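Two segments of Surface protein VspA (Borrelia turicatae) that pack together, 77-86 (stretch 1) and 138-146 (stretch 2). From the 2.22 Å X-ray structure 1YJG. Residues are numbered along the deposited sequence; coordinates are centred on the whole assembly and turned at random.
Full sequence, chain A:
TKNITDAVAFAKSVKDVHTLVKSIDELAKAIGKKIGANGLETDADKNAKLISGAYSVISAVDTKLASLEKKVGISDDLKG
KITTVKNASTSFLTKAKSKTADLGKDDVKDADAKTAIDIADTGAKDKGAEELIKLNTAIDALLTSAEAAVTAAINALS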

# COMPACT_ATOMS: atom_id res chain seq x y z
N ASP A 77 -22.66 13.81 -6.39
CA ASP A 77 -22.06 12.97 -7.42
C ASP A 77 -20.76 12.32 -6.90
O ASP A 77 -20.53 11.13 -7.09
CB ASP A 77 -21.79 13.79 -8.68
CG ASP A 77 -21.20 12.95 -9.79
OD1 ASP A 77 -21.99 12.43 -10.62
OD2 ASP A 77 -19.97 12.74 -9.89
N LEU A 78 -19.92 13.13 -6.27
CA LEU A 78 -18.65 12.64 -5.71
C LEU A 78 -18.95 11.67 -4.57
O LEU A 78 -18.31 10.62 -4.46
CB LEU A 78 -17.78 13.79 -5.19
CG LEU A 78 -16.67 14.34 -6.09
CD1 LEU A 78 -15.84 15.33 -5.30
CD2 LEU A 78 -15.79 13.21 -6.65
N LYS A 79 -19.92 12.01 -3.73
CA LYS A 79 -20.30 11.16 -2.61
C LYS A 79 -20.72 9.78 -3.11
O LYS A 79 -20.41 8.79 -2.47
CB LYS A 79 -21.42 11.79 -1.78
CG LYS A 79 -21.59 11.15 -0.40
CD LYS A 79 -22.62 11.90 0.46
CE LYS A 79 -21.98 12.95 1.36
NZ LYS A 79 -22.98 13.87 1.99
N GLY A 80 -21.41 9.73 -4.26
CA GLY A 80 -21.88 8.48 -4.84
C GLY A 80 -20.77 7.62 -5.41
O GLY A 80 -20.81 6.38 -5.35
N LYS A 81 -19.78 8.27 -6.01
CA LYS A 81 -18.65 7.57 -6.59
C LYS A 81 -17.85 6.93 -5.45
O LYS A 81 -17.29 5.84 -5.62
CB LYS A 81 -17.78 8.50 -7.41
CG LYS A 81 -18.36 8.83 -8.77
CD LYS A 81 -17.55 9.91 -9.47
CE LYS A 81 -17.86 9.95 -10.97
NZ LYS A 81 -19.18 10.61 -11.22
N ILE A 82 -17.81 7.60 -4.29
CA ILE A 82 -17.10 7.09 -3.11
C ILE A 82 -17.84 5.87 -2.62
O ILE A 82 -17.21 4.93 -2.18
CB ILE A 82 -17.09 8.12 -1.95
CG1 ILE A 82 -16.19 9.30 -2.26
CG2 ILE A 82 -16.61 7.45 -0.62
CD1 ILE A 82 -16.39 10.50 -1.25
N THR A 83 -19.17 5.91 -2.64
CA THR A 83 -20.00 4.79 -2.18
C THR A 83 -19.78 3.57 -3.05
O THR A 83 -19.73 2.46 -2.53
CB THR A 83 -21.50 5.19 -2.15
OG1 THR A 83 -21.70 6.18 -1.13
CG2 THR A 83 -22.39 4.03 -1.69
N THR A 84 -19.63 3.77 -4.36
CA THR A 84 -19.38 2.68 -5.28
C THR A 84 -18.05 2.02 -4.88
O THR A 84 -17.92 0.79 -4.91
CB THR A 84 -19.35 3.18 -6.72
OG1 THR A 84 -20.65 3.64 -7.07
CG2 THR A 84 -19.06 2.04 -7.72
N VAL A 85 -17.06 2.84 -4.49
CA VAL A 85 -15.77 2.29 -4.07
C VAL A 85 -15.93 1.53 -2.76
O VAL A 85 -15.46 0.40 -2.65
CB VAL A 85 -14.64 3.34 -3.85
CG1 VAL A 85 -13.29 2.62 -3.76
CG2 VAL A 85 -14.61 4.40 -4.96
N LYS A 86 -16.62 2.13 -1.79
CA LYS A 86 -16.83 1.48 -0.49
C LYS A 86 -17.69 0.22 -0.55
O LYS A 86 -17.55 -0.64 0.29
CB LYS A 86 -17.36 2.45 0.56
CG LYS A 86 -17.42 1.79 1.94
CD LYS A 86 -17.33 2.75 3.10
CE LYS A 86 -17.96 2.17 4.36
NZ LYS A 86 -17.74 0.69 4.51
N ALA A 138 -13.65 1.00 -9.63
CA ALA A 138 -14.30 2.05 -8.86
C ALA A 138 -13.36 3.14 -8.37
O ALA A 138 -13.70 4.33 -8.42
CB ALA A 138 -15.04 1.43 -7.68
N ILE A 139 -12.18 2.75 -7.88
CA ILE A 139 -11.21 3.71 -7.37
C ILE A 139 -10.57 4.53 -8.50
O ILE A 139 -10.22 5.70 -8.30
CB ILE A 139 -10.15 3.02 -6.45
CG1 ILE A 139 -9.38 4.06 -5.62
CG2 ILE A 139 -9.16 2.17 -7.25
CD1 ILE A 139 -10.25 5.08 -4.90
N ASP A 140 -10.41 3.91 -9.67
CA ASP A 140 -9.83 4.60 -10.82
C ASP A 140 -10.75 5.74 -11.16
O ASP A 140 -10.30 6.84 -11.45
CB ASP A 140 -9.74 3.71 -12.08
CG ASP A 140 -8.57 2.73 -12.06
OD1 ASP A 140 -7.63 2.89 -11.26
OD2 ASP A 140 -8.53 1.75 -12.83
N ALA A 141 -12.06 5.48 -11.13
CA ALA A 141 -13.06 6.50 -11.46
C ALA A 141 -13.06 7.63 -10.44
O ALA A 141 -13.13 8.81 -10.80
CB ALA A 141 -14.46 5.88 -11.58
N LEU A 142 -12.97 7.28 -9.16
CA LEU A 142 -12.97 8.31 -8.13
C LEU A 142 -11.71 9.16 -8.19
O LEU A 142 -11.78 10.36 -7.92
CB LEU A 142 -13.15 7.70 -6.73
CG LEU A 142 -13.18 8.69 -5.55
CD1 LEU A 142 -14.31 9.69 -5.71
CD2 LEU A 142 -13.33 7.94 -4.25
N LEU A 143 -10.57 8.55 -8.53
CA LEU A 143 -9.30 9.29 -8.62
C LEU A 143 -9.38 10.27 -9.79
O LEU A 143 -8.96 11.42 -9.66
CB LEU A 143 -8.07 8.36 -8.76
CG LEU A 143 -6.70 9.06 -8.81
CD1 LEU A 143 -6.48 10.04 -7.60
CD2 LEU A 143 -5.55 8.08 -8.89
N THR A 144 -9.93 9.81 -10.90
CA THR A 144 -10.06 10.67 -12.07
C THR A 144 -10.91 11.88 -11.74
O THR A 144 -10.53 13.00 -12.07
CB THR A 144 -10.67 9.88 -13.24
OG1 THR A 144 -9.74 8.88 -13.64
CG2 THR A 144 -10.84 10.75 -14.48
N SER A 145 -12.03 11.67 -11.05
CA SER A 145 -12.92 12.77 -10.67
C SER A 145 -12.27 13.69 -9.65
O SER A 145 -12.47 14.90 -9.70
CB SER A 145 -14.23 12.25 -10.08
OG SER A 145 -14.92 11.48 -11.03
N ALA A 146 -11.51 13.12 -8.73
CA ALA A 146 -10.84 13.90 -7.71
C ALA A 146 -9.72 14.74 -8.32
O ALA A 146 -9.50 15.87 -7.91
CB ALA A 146 -10.28 12.99 -6.65
O HOH W 1 -16.20 5.39 -8.07

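Two helices run nearly antiparallel here, their N-to-C directions 155° apart and their axes approaching to 8.7 Å, and no direct hydrogen bond passes between them. What joins them is apolar packing, organised round Leu-142, Val-85 and Ala-138, with a single water bridging the backbones. The contact buries 432 Å², both sides summed, and these three are all buried residues.

Leu-142 covers the most. Its CA-to-CB bond points sideways, but with chi1 at t and chi2 at p the end of the side chain comes nearer the other helix and settles as a knob among Leu-78, Lys-81, Ile-82 and Val-85. Both methyls pack in the hole: CD1 of Leu-142 lies 3.9 Å from CD2 of Leu-78 and 4.0 Å from CB of Lys-81, and CD2 of Leu-142 lies 3.7 Å from CG1 of Ile-82 and 3.8 Å from CG2 of Val-85. A branched leucine tip suits a hole with four walls. Ile-82 contributes from the flank; its CA-to-CB bond points away, and CG1 still reaches the knob.

The CA-to-CB bond of Val-85 points toward the partner, and its side chain meets a small residue. The CA atoms of Val-85 and Ala-138 are just 5.0 Å apart, against 5.9 Å between those of Lys-81 and Leu-142; the closer of the two pairs is the one in which alanine faces valine. CG2 of Val-85 rests 4.1 Å from CB of Ala-138 and 3.6 Å from its carbonyl O, and CG1 of Val-85 extends to within 4.1 Å of CD1 of Ile-139. The Ala-138 methyl, CB, also lies 4.1 Å from CG2 of Thr-84, whose OG1 is occupied by its own helix, donating to O of Gly-80 at 3.2 Å; the threonine thus offers a methyl to the contact while its hydroxyl is satisfied.

The same economy governs Ser-145. Its OG donates to O of Ala-141 at 3.2 Å, while its CB packs 3.9 Å from CD2 of Leu-78. The CA-to-CB bond of Lys-81 points toward the partner, and its aliphatic stem is spent on the contact, CE passing 3.3 Å from OG of Ser-145; its charge goes to its own helix, where NZ forms a salt bridge with OD2 of Asp-77 at 2.6 Å, one turn back.

One polar link does cross, through water 1, which donates to O of Lys-81 and to O of Ala-138, each at 2.7 Å from the water O. The design rule is readable: fill the middle with branched apolar side chains, put alanine where the backbones come close, and let polar residues at the seam settle their hydrogen bonds within their own helix.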